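PDB 4ZMI: telomere length regulator taz1 from Schizosaccharomyces pombe, which binds double-stranded telomeric DNA and regulates telomere length and function, the chain here being its helical domain. Local coordinates for residues K116-T119 with L120-I123; I101-F104 with T105-D109; F145-L148 with V149-F153; P159-A163 with S164-L168. All coordinates share one frame; numbering follows the deposited sequence.

Contact 1: residues K116-T119 with L120-I123; sequences KHLT and LRSI
Arg-121 lays its guanidinium against the side chain of Leu-118, one turn earlier, whose CD2 sits over one face, offset toward the rim, 3.5 Å from NH2. The two side chains run alongside each other. CG of Arg-121 stands anti to its own nitrogen (chi1 -157°) and the chain bends at chi3 (-52°), which turns the group back along the helix start until NH2 donates to Lys-116 O at 3.1 Å, with an N-H...O angle of 156°. A water makes a second link: it accepts from Arg-121 NE at 2.8 Å, in the guanidinium plane, and donates to Lys-116 O, so that carbonyl is gripped twice. NH1 bonds Phe-166 O, and the Phe-166 ring makes a cation-pi contact with the group. Replacement by a leucine would probably leave Lys-116 O and the water without their guanidinium mate and uncouple this helix start from Phe-166. In the backbone, Arg-121 N bonds His-117 O at 2.9 Å, while CG2 of Thr-119 touches Ile-123 CD1 at 4.1 Å. His-117 holds the N-cap position, and Asp-109 takes the amide of Leu-120: the first turn of helix 118-130, in a largely buried contact of the all-helical domain of Taz1.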
loop_
_atom_site.group_PDB
_atom_site.type_symbol
_atom_site.label_atom_id
_atom_site.label_comp_id
_atom_site.label_asym_id
_atom_site.label_seq_id
_atom_site.Cartn_x
_atom_site.Cartn_y
_atom_site.Cartn_z
ATOM N N LYS A 116 10.773 -4.731 3.134
ATOM C CA LYS A 116 10.396 -3.364 3.527
ATOM C C LYS A 116 8.945 -3.039 3.170
ATOM O O LYS A 116 8.275 -2.290 3.873
ATOM C CB LYS A 116 11.334 -2.331 2.892
ATOM C CG LYS A 116 12.705 -2.256 3.549
ATOM C CD LYS A 116 13.573 -1.248 2.797
ATOM C CE LYS A 116 14.943 -1.104 3.428
ATOM N NZ LYS A 116 15.825 -0.185 2.651
ATOM N N HIS A 117 8.471 -3.616 2.075
ATOM C CA HIS A 117 7.123 -3.385 1.573
ATOM C C HIS A 117 6.659 -1.930 1.716
ATOM O O HIS A 117 5.616 -1.653 2.303
ATOM C CB HIS A 117 6.150 -4.347 2.237
ATOM C CG HIS A 117 6.600 -5.778 2.190
ATOM N ND1 HIS A 117 6.732 -6.475 1.003
ATOM C CD2 HIS A 117 6.958 -6.635 3.172
ATOM C CE1 HIS A 117 7.146 -7.706 1.269
ATOM N NE2 HIS A 117 7.292 -7.828 2.574
ATOM N N LEU A 118 7.454 -1.006 1.188
ATOM C CA LEU A 118 7.119 0.418 1.261
ATOM C C LEU A 118 5.752 0.698 0.682
ATOM O O LEU A 118 5.030 1.518 1.218
ATOM C CB LEU A 118 8.161 1.271 0.539
ATOM C CG LEU A 118 9.583 1.109 1.058
ATOM C CD1 LEU A 118 10.527 1.942 0.202
ATOM C CD2 LEU A 118 9.632 1.530 2.505
ATOM N N THR A 119 5.380 0.014 -0.398
ATOM C CA THR A 119 4.116 0.354 -1.071
ATOM C C THR A 119 2.916 -0.153 -0.296
ATOM O O THR A 119 1.894 0.519 -0.201
ATOM C CB THR A 119 4.033 -0.210 -2.483
ATOM O OG1 THR A 119 5.233 0.104 -3.184
ATOM C CG2 THR A 119 2.852 0.378 -3.225
ATOM N N LEU A 120 3.035 -1.353 0.255
ATOM C CA LEU A 120 1.968 -1.879 1.099
ATOM C C LEU A 120 1.859 -0.998 2.347
ATOM O O LEU A 120 0.758 -0.667 2.801
ATOM C CB LEU A 120 2.263 -3.328 1.471
ATOM C CG LEU A 120 2.077 -4.235 0.267
ATOM C CD1 LEU A 120 2.503 -5.678 0.561
ATOM C CD2 LEU A 120 0.632 -4.178 -0.153
ATOM N N ARG A 121 3.006 -0.580 2.884
ATOM C CA ARG A 121 2.976 0.323 4.024
ATOM C C ARG A 121 2.171 1.581 3.684
ATOM O O ARG A 121 1.313 2.014 4.473
ATOM C CB ARG A 121 4.378 0.698 4.472
ATOM C CG ARG A 121 4.411 1.147 5.908
ATOM C CD ARG A 121 5.759 1.697 6.276
ATOM N NE ARG A 121 6.798 0.753 5.924
ATOM C CZ ARG A 121 8.087 1.017 6.014
ATOM N NH1 ARG A 121 8.477 2.196 6.463
ATOM N NH2 ARG A 121 8.971 0.100 5.661
ATOM N N SER A 122 2.425 2.139 2.499
ATOM C CA SER A 122 1.714 3.341 2.063
ATOM C C SER A 122 0.234 3.067 2.014
ATOM O O SER A 122 -0.554 3.861 2.501
ATOM C CB SER A 122 2.191 3.766 0.664
ATOM O OG SER A 122 3.525 4.188 0.753
ATOM N N ILE A 123 -0.148 1.949 1.396
ATOM C CA ILE A 123 -1.570 1.674 1.207
ATOM C C ILE A 123 -2.282 1.476 2.535
ATOM O O ILE A 123 -3.342 2.057 2.746
ATOM C CB ILE A 123 -1.803 0.484 0.270
ATOM C CG1 ILE A 123 -1.190 0.791 -1.087
ATOM C CG2 ILE A 123 -3.292 0.194 0.098
ATOM C CD1 ILE A 123 -0.993 -0.434 -1.940
HETATM O O HOH W 1 5.936 -1.858 5.328
#

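Contact 2: residues I101-F104 with T105-D109; sequences IQFF and TGLID
Phe-104 and Ile-108 pack face to methyl, an i to i+4 pair at the C-terminal end of helix 95-107 in this all-helical domain. CG2 of Ile-108 lies over one face of the Phe-104 ring, offset toward its rim, 3.9 Å from the centroid and 26° off the normal, which qualifies as a CH-pi contact; its nearest ring atom is CE1, at 3.5 Å. The second branch reaches the same ring, CD1 of Ile-108 meeting CE2 at 3.7 Å. With chi1 of Ile-108 at 70° and the chain extended beyond CG1, CG2 and CD1 both face the phenyl group. Phe-61 meets that ring edge-to-face, and Leu-58 and Asn-62 of helix 52-68 also touch it. With an alanine in place of Phe-104, the Ile-108 branches would probably lose the surface they rest on and a gap would open toward helix 52-68.

The looser part is the neighbouring pair: CG of Leu-107 comes only to the edge of the Phe-103 ring, 4.1 Å from CE2, and the two side chains cross obliquely. Helices 5-35 and 214-229 supply further neighbours of Phe-103, so even this sparser side is buried and none of the touching residues faces solvent.

On the polar side, Gln-102 O accepts two bonds. Gly-106 N bonds it at 2.7 Å, whereas the Thr-105 hydroxyl, which also pairs with Thr-75 OG1, comes in at a C=O...OG1 angle of 111°, with OG1 2.6 Å from Gln-102 O.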
loop_
_atom_site.group_PDB
_atom_site.type_symbol
_atom_site.label_atom_id
_atom_site.label_comp_id
_atom_site.label_asym_id
_atom_site.label_seq_id
_atom_site.Cartn_x
_atom_site.Cartn_y
_atom_site.Cartn_z
ATOM N N ILE A 101 -5.465 0.532 -9.930
ATOM C CA ILE A 101 -4.046 0.879 -10.046
ATOM C C ILE A 101 -3.317 0.642 -8.709
ATOM O O ILE A 101 -2.217 0.079 -8.661
ATOM C CB ILE A 101 -3.870 2.359 -10.473
ATOM C CG1 ILE A 101 -4.533 2.607 -11.826
ATOM C CG2 ILE A 101 -2.402 2.732 -10.542
ATOM C CD1 ILE A 101 -5.225 3.946 -11.912
ATOM N N GLN A 102 -3.942 1.063 -7.622
ATOM C CA GLN A 102 -3.340 0.896 -6.309
ATOM C C GLN A 102 -3.156 -0.602 -5.961
ATOM O O GLN A 102 -2.124 -0.998 -5.412
ATOM C CB GLN A 102 -4.195 1.617 -5.273
ATOM C CG GLN A 102 -3.720 1.501 -3.849
ATOM C CD GLN A 102 -4.754 2.003 -2.870
ATOM O OE1 GLN A 102 -5.802 1.386 -2.698
ATOM N NE2 GLN A 102 -4.475 3.140 -2.236
ATOM N N PHE A 103 -4.154 -1.414 -6.308
ATOM C CA PHE A 103 -4.112 -2.875 -6.128
ATOM C C PHE A 103 -2.839 -3.421 -6.743
ATOM O O PHE A 103 -2.054 -4.113 -6.084
ATOM C CB PHE A 103 -5.309 -3.522 -6.829
ATOM C CG PHE A 103 -5.738 -4.833 -6.242
ATOM C CD1 PHE A 103 -6.991 -4.962 -5.665
ATOM C CD2 PHE A 103 -4.900 -5.936 -6.278
ATOM C CE1 PHE A 103 -7.396 -6.166 -5.119
ATOM C CE2 PHE A 103 -5.299 -7.142 -5.732
ATOM C CZ PHE A 103 -6.551 -7.256 -5.149
ATOM N N PHE A 104 -2.632 -3.086 -8.014
ATOM C CA PHE A 104 -1.432 -3.504 -8.727
ATOM C C PHE A 104 -0.178 -3.088 -7.983
ATOM O O PHE A 104 0.741 -3.881 -7.828
ATOM C CB PHE A 104 -1.392 -2.945 -10.153
ATOM C CG PHE A 104 -0.074 -3.162 -10.841
ATOM C CD1 PHE A 104 0.219 -4.377 -11.428
ATOM C CD2 PHE A 104 0.884 -2.171 -10.861
ATOM C CE1 PHE A 104 1.432 -4.589 -12.044
ATOM C CE2 PHE A 104 2.100 -2.382 -11.465
ATOM C CZ PHE A 104 2.373 -3.583 -12.063
ATOM N N THR A 105 -0.144 -1.839 -7.525
ATOM C CA THR A 105 1.044 -1.339 -6.850
ATOM C C THR A 105 1.238 -2.062 -5.518
ATOM O O THR A 105 2.364 -2.292 -5.093
ATOM C CB THR A 105 1.022 0.189 -6.679
ATOM O OG1 THR A 105 -0.128 0.585 -5.921
ATOM C CG2 THR A 105 0.972 0.857 -8.048
ATOM N N GLY A 106 0.138 -2.431 -4.870
ATOM C CA GLY A 106 0.208 -3.265 -3.685
ATOM C C GLY A 106 0.746 -4.671 -3.962
ATOM O O GLY A 106 1.743 -5.067 -3.362
ATOM N N LEU A 107 0.097 -5.398 -4.882
ATOM C CA LEU A 107 0.409 -6.806 -5.194
ATOM C C LEU A 107 1.876 -7.049 -5.525
ATOM O O LEU A 107 2.487 -7.944 -4.976
ATOM C CB LEU A 107 -0.408 -7.271 -6.391
ATOM C CG LEU A 107 -1.405 -8.426 -6.371
ATOM C CD1 LEU A 107 -1.517 -8.986 -7.808
ATOM C CD2 LEU A 107 -1.056 -9.508 -5.366
ATOM N N ILE A 108 2.441 -6.258 -6.431
ATOM C CA ILE A 108 3.820 -6.484 -6.876
ATOM C C ILE A 108 4.847 -6.129 -5.808
ATOM O O ILE A 108 6.024 -6.485 -5.932
ATOM C CB ILE A 108 4.181 -5.665 -8.143
ATOM C CG1 ILE A 108 4.280 -4.172 -7.836
ATOM C CG2 ILE A 108 3.182 -5.887 -9.259
ATOM C CD1 ILE A 108 4.669 -3.357 -9.035
ATOM N N ASP A 109 4.412 -5.379 -4.796
ATOM C CA ASP A 109 5.273 -5.000 -3.681
ATOM C C ASP A 109 5.516 -6.233 -2.808
ATOM O O ASP A 109 6.438 -6.249 -1.995
ATOM C CB ASP A 109 4.640 -3.855 -2.865
ATOM C CG ASP A 109 5.612 -3.215 -1.876
ATOM O OD1 ASP A 109 6.817 -3.137 -2.176
ATOM O OD2 ASP A 109 5.163 -2.778 -0.792
#

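Contact 3: residues F145-L148 with V149-F153; sequences FEEL and VIRYF
Val-149 meets Phe-145 one turn back on helix 137-154, and this is the apolar part of the contact: CG2 of the valine comes to ring atom CE2 at 3.6 Å, approaching the ring obliquely. The valine torsion, with CG2 anti to the carbonyl carbon and CG1 anti to the nitrogen (chi1 175°), aims CG2 back at Phe-145.

Glu-146 and Ile-150 form a mixed pair, an acid lying over an aliphatic chain in van der Waals contact with no polar bond. The glutamate bends at chi2 (-98°), and its OE2 lies 3.2 Å from Ile-150 CD1; its side chain is also about 4 Å from a bound cobalt ion.

The backbone contributes four consecutive i to i+4 bonds, among them Arg-151 N to Glu-147 O at 2.8 Å, with an N-H...O angle of 172°.

In the charged pair, Glu-147 OE2 and Arg-151 NH1 stand 4.8 Å apart, with no direct salt bridge. A water donates to Glu-147 OE2 at 2.6 Å; its link to Arg-151 NH1 is implausibly short and therefore doubtful. Phe-217 of helix 214-229 touches both side chains.

Opposite charges lying near but not touching would probably still stabilise one another, and each group has a direct partner of its own. The two thus bond outward, the acid OE2 to the Ala-212 amide and the guanidinium NE to NE2 of His-117 at the N-cap of helix 118-130.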
loop_
_atom_site.group_PDB
_atom_site.type_symbol
_atom_site.label_atom_id
_atom_site.label_comp_id
_atom_site.label_asym_id
_atom_site.label_seq_id
_atom_site.Cartn_x
_atom_site.Cartn_y
_atom_site.Cartn_z
ATOM N N PHE A 145 -1.009 -3.923 9.305
ATOM C CA PHE A 145 0.049 -2.978 9.672
ATOM C C PHE A 145 1.038 -3.605 10.644
ATOM O O PHE A 145 2.248 -3.447 10.493
ATOM C CB PHE A 145 -0.507 -1.659 10.231
ATOM C CG PHE A 145 0.559 -0.628 10.495
ATOM C CD1 PHE A 145 0.965 0.246 9.491
ATOM C CD2 PHE A 145 1.183 -0.552 11.726
ATOM C CE1 PHE A 145 1.954 1.183 9.727
ATOM C CE2 PHE A 145 2.181 0.373 11.962
ATOM C CZ PHE A 145 2.565 1.245 10.968
ATOM N N GLU A 146 0.534 -4.331 11.637
ATOM C CA GLU A 146 1.435 -4.998 12.584
ATOM C C GLU A 146 2.299 -6.047 11.919
ATOM O O GLU A 146 3.459 -6.191 12.269
ATOM C CB GLU A 146 0.687 -5.611 13.763
ATOM C CG GLU A 146 1.553 -5.818 14.990
ATOM C CD GLU A 146 2.071 -7.234 15.126
ATOM O OE1 GLU A 146 1.696 -8.098 14.299
ATOM O OE2 GLU A 146 2.851 -7.482 16.072
ATOM N N GLU A 147 1.744 -6.758 10.946
ATOM C CA GLU A 147 2.528 -7.710 10.164
ATOM C C GLU A 147 3.673 -7.062 9.370
ATOM O O GLU A 147 4.804 -7.566 9.381
ATOM C CB GLU A 147 1.635 -8.510 9.220
ATOM C CG GLU A 147 2.395 -9.603 8.493
ATOM C CD GLU A 147 2.805 -10.756 9.417
ATOM O OE1 GLU A 147 2.115 -10.970 10.434
ATOM O OE2 GLU A 147 3.810 -11.448 9.123
ATOM N N LEU A 148 3.381 -5.950 8.686
ATOM C CA LEU A 148 4.417 -5.231 7.959
ATOM C C LEU A 148 5.487 -4.808 8.948
ATOM O O LEU A 148 6.667 -4.818 8.636
ATOM C CB LEU A 148 3.846 -3.994 7.248
ATOM C CG LEU A 148 2.771 -4.338 6.226
ATOM C CD1 LEU A 148 2.118 -3.069 5.683
ATOM C CD2 LEU A 148 3.431 -5.145 5.112
ATOM N N VAL A 149 5.076 -4.456 10.161
ATOM C CA VAL A 149 6.055 -4.057 11.173
ATOM C C VAL A 149 6.976 -5.232 11.527
ATOM O O VAL A 149 8.205 -5.061 11.586
ATOM C CB VAL A 149 5.394 -3.432 12.416
ATOM C CG1 VAL A 149 6.423 -3.134 13.488
ATOM C CG2 VAL A 149 4.683 -2.151 12.011
ATOM N N ILE A 150 6.392 -6.421 11.706
ATOM C CA ILE A 150 7.173 -7.625 11.993
ATOM C C ILE A 150 8.137 -7.896 10.850
ATOM O O ILE A 150 9.334 -8.099 11.070
ATOM C CB ILE A 150 6.301 -8.888 12.129
ATOM C CG1 ILE A 150 5.102 -8.645 13.030
ATOM C CG2 ILE A 150 7.132 -10.016 12.681
ATOM C CD1 ILE A 150 5.475 -8.376 14.450
ATOM N N ARG A 151 7.597 -7.903 9.632
ATOM C CA ARG A 151 8.383 -8.205 8.442
ATOM C C ARG A 151 9.576 -7.269 8.336
ATOM O O ARG A 151 10.693 -7.716 8.082
ATOM C CB ARG A 151 7.509 -8.187 7.172
ATOM C CG ARG A 151 6.506 -9.367 7.149
ATOM C CD ARG A 151 5.754 -9.513 5.827
ATOM N NE ARG A 151 6.627 -9.900 4.726
ATOM C CZ ARG A 151 7.027 -11.151 4.503
ATOM N NH1 ARG A 151 6.643 -12.140 5.320
ATOM N NH2 ARG A 151 7.829 -11.419 3.475
ATOM N N TYR A 152 9.363 -5.982 8.585
ATOM C CA TYR A 152 10.481 -5.051 8.512
ATOM C C TYR A 152 11.540 -5.372 9.557
ATOM O O TYR A 152 12.691 -5.642 9.212
ATOM C CB TYR A 152 10.051 -3.604 8.697
ATOM C CG TYR A 152 11.218 -2.668 8.573
ATOM C CD1 TYR A 152 11.590 -2.172 7.341
ATOM C CD2 TYR A 152 11.951 -2.284 9.681
ATOM C CE1 TYR A 152 12.658 -1.314 7.209
ATOM C CE2 TYR A 152 13.027 -1.427 9.562
ATOM C CZ TYR A 152 13.377 -0.949 8.318
ATOM O OH TYR A 152 14.442 -0.090 8.159
ATOM N N PHE A 153 11.151 -5.313 10.830
ATOM C CA PHE A 153 12.113 -5.434 11.927
ATOM C C PHE A 153 12.526 -6.848 12.207
ATOM O O PHE A 153 13.254 -7.088 13.157
ATOM C CB PHE A 153 11.559 -4.876 13.222
ATOM C CG PHE A 153 11.285 -3.427 13.170
ATOM C CD1 PHE A 153 9.988 -2.949 13.285
ATOM C CD2 PHE A 153 12.316 -2.532 12.993
ATOM C CE1 PHE A 153 9.727 -1.593 13.226
ATOM C CE2 PHE A 153 12.062 -1.172 12.934
ATOM C CZ PHE A 153 10.762 -0.704 13.049
HETATM O O HOH W 2 4.969 -12.502 7.044
#

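Contact 4: residues P159-A163 with S164-L168; sequences PSIDA and SEFIL
Helix 163-168 begins directly after a loop, with Asp-162 at the N-cap position. The Asp-162 side chain makes no capping bond, and its O accepts the first i to i+4 bond, from Phe-166 N at 3.0 Å with an N-H...O angle of 162°. Ala-163 O follows with Ile-167 N, also at 3.0 Å.

Ile-161, just upstream, is the hydrophobic partner of Phe-166. Its CG1 is set between backbone nitrogen and carbonyl carbon (chi1 54°), which sends CD1 to Phe-166 CD1 at 3.9 Å; the approach to the ring is oblique, and the two side chains cross at about a right angle. The other branch, CG2, lies 3.6 Å from OE1 of the exposed Glu-165. Ile-161 thus sits between an apolar ring and a carboxylate.

Inward, Phe-166 rests on Phe-145 and Val-149 of helix 137-154, and Tyr-152 of that helix touches Ile-161. At the far end of the segment Leu-168 belongs, with Leu-171 and Tyr-173, to the magnesium site. Ile-161 at N', one before the N-cap, packed against Phe-166 at N4 is the pattern of a hydrophobic staple, here at the start of a short helix in the all-helical domain of Taz1.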
loop_
_atom_site.group_PDB
_atom_site.type_symbol
_atom_site.label_atom_id
_atom_site.label_comp_id
_atom_site.label_asym_id
_atom_site.label_seq_id
_atom_site.Cartn_x
_atom_site.Cartn_y
_atom_site.Cartn_z
ATOM N N PRO A 159 17.741 -1.489 8.515
ATOM C CA PRO A 159 18.240 -0.627 9.592
ATOM C C PRO A 159 17.165 -0.268 10.610
ATOM O O PRO A 159 15.986 -0.147 10.270
ATOM C CB PRO A 159 18.714 0.619 8.847
ATOM C CG PRO A 159 17.847 0.667 7.653
ATOM C CD PRO A 159 17.690 -0.773 7.234
ATOM N N SER A 160 17.590 -0.130 11.862
ATOM C CA SER A 160 16.723 0.330 12.927
ATOM C C SER A 160 16.226 1.720 12.553
ATOM O O SER A 160 17.011 2.582 12.154
ATOM C CB SER A 160 17.501 0.381 14.245
ATOM O OG SER A 160 16.630 0.516 15.356
ATOM N N ILE A 161 14.919 1.926 12.644
ATOM C CA ILE A 161 14.351 3.230 12.378
ATOM C C ILE A 161 13.221 3.522 13.366
ATOM O O ILE A 161 12.559 2.604 13.839
ATOM C CB ILE A 161 13.883 3.366 10.916
ATOM C CG1 ILE A 161 12.921 2.245 10.532
ATOM C CG2 ILE A 161 15.050 3.377 9.936
ATOM C CD1 ILE A 161 12.326 2.489 9.159
ATOM N N ASP A 162 13.035 4.805 13.686
ATOM C CA ASP A 162 12.007 5.299 14.609
ATOM C C ASP A 162 10.633 5.102 14.039
ATOM O O ASP A 162 10.479 4.966 12.842
ATOM C CB ASP A 162 12.162 6.811 14.797
ATOM C CG ASP A 162 13.359 7.157 15.608
ATOM O OD1 ASP A 162 13.984 6.222 16.141
ATOM O OD2 ASP A 162 13.670 8.353 15.734
ATOM N N ALA A 163 9.622 5.156 14.884
ATOM C CA ALA A 163 8.263 5.029 14.400
ATOM C C ALA A 163 7.906 6.142 13.396
ATOM O O ALA A 163 7.162 5.914 12.438
ATOM C CB ALA A 163 7.300 5.017 15.578
ATOM N N SER A 164 8.465 7.333 13.616
ATOM C CA SER A 164 8.203 8.524 12.786
ATOM C C SER A 164 8.688 8.340 11.384
ATOM O O SER A 164 8.003 8.670 10.418
ATOM C CB SER A 164 8.944 9.745 13.340
ATOM O OG SER A 164 8.270 10.275 14.462
ATOM N N GLU A 165 9.909 7.836 11.294
ATOM C CA GLU A 165 10.566 7.630 10.020
ATOM C C GLU A 165 9.866 6.456 9.324
ATOM O O GLU A 165 9.590 6.512 8.137
ATOM C CB GLU A 165 12.061 7.407 10.265
ATOM C CG GLU A 165 12.938 7.285 9.042
ATOM C CD GLU A 165 14.413 7.497 9.379
ATOM O OE1 GLU A 165 14.884 6.940 10.403
ATOM O OE2 GLU A 165 15.089 8.249 8.633
ATOM N N PHE A 166 9.514 5.425 10.086
ATOM C CA PHE A 166 8.802 4.259 9.547
ATOM C C PHE A 166 7.480 4.674 8.878
ATOM O O PHE A 166 7.128 4.185 7.823
ATOM C CB PHE A 166 8.532 3.261 10.687
ATOM C CG PHE A 166 8.000 1.942 10.225
ATOM C CD1 PHE A 166 8.868 0.893 9.938
ATOM C CD2 PHE A 166 6.642 1.746 10.075
ATOM C CE1 PHE A 166 8.394 -0.319 9.512
ATOM C CE2 PHE A 166 6.166 0.527 9.645
ATOM C CZ PHE A 166 7.038 -0.500 9.367
ATOM N N ILE A 167 6.764 5.598 9.503
ATOM C CA ILE A 167 5.484 6.071 9.004
ATOM C C ILE A 167 5.611 7.093 7.865
ATOM O O ILE A 167 5.036 6.911 6.799
ATOM C CB ILE A 167 4.688 6.710 10.152
ATOM C CG1 ILE A 167 4.250 5.612 11.152
ATOM C CG2 ILE A 167 3.519 7.551 9.602
ATOM C CD1 ILE A 167 3.838 6.156 12.496
ATOM N N LEU A 168 6.369 8.157 8.091
ATOM C CA LEU A 168 6.426 9.281 7.153
ATOM C C LEU A 168 7.209 9.029 5.852
ATOM O O LEU A 168 6.923 9.630 4.819
ATOM C CB LEU A 168 7.005 10.501 7.861
ATOM C CG LEU A 168 6.143 11.008 9.003
ATOM C CD1 LEU A 168 6.956 11.973 9.876
ATOM C CD2 LEU A 168 4.865 11.685 8.454
#

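Overall arrangement
Contact 1 is the hub. Its centre lies about 10 Å from those of contacts 2 and 3 and about 13 Å from that of contact 4, and it touches all three. Toward contact 2, Asp-109 OD2 meets Leu-120 N at 2.8 Å; toward contact 3, His-117 NE2 meets Arg-151 NE at 3.1 Å; toward contact 4, Arg-121 NH1 meets Phe-166 O at 2.8 Å. Contacts 3 and 4 join where Tyr-152 OH reaches Pro-159 O at 2.6 Å. Contacts 2 and 4 stay separate, nearest atoms about 11 Å apart. The bound magnesium lies about 9 Å from the Ser-122 side chain and about 8 Å from that of Ile-167; a cobalt ion lies about 4 Å from that of Glu-146.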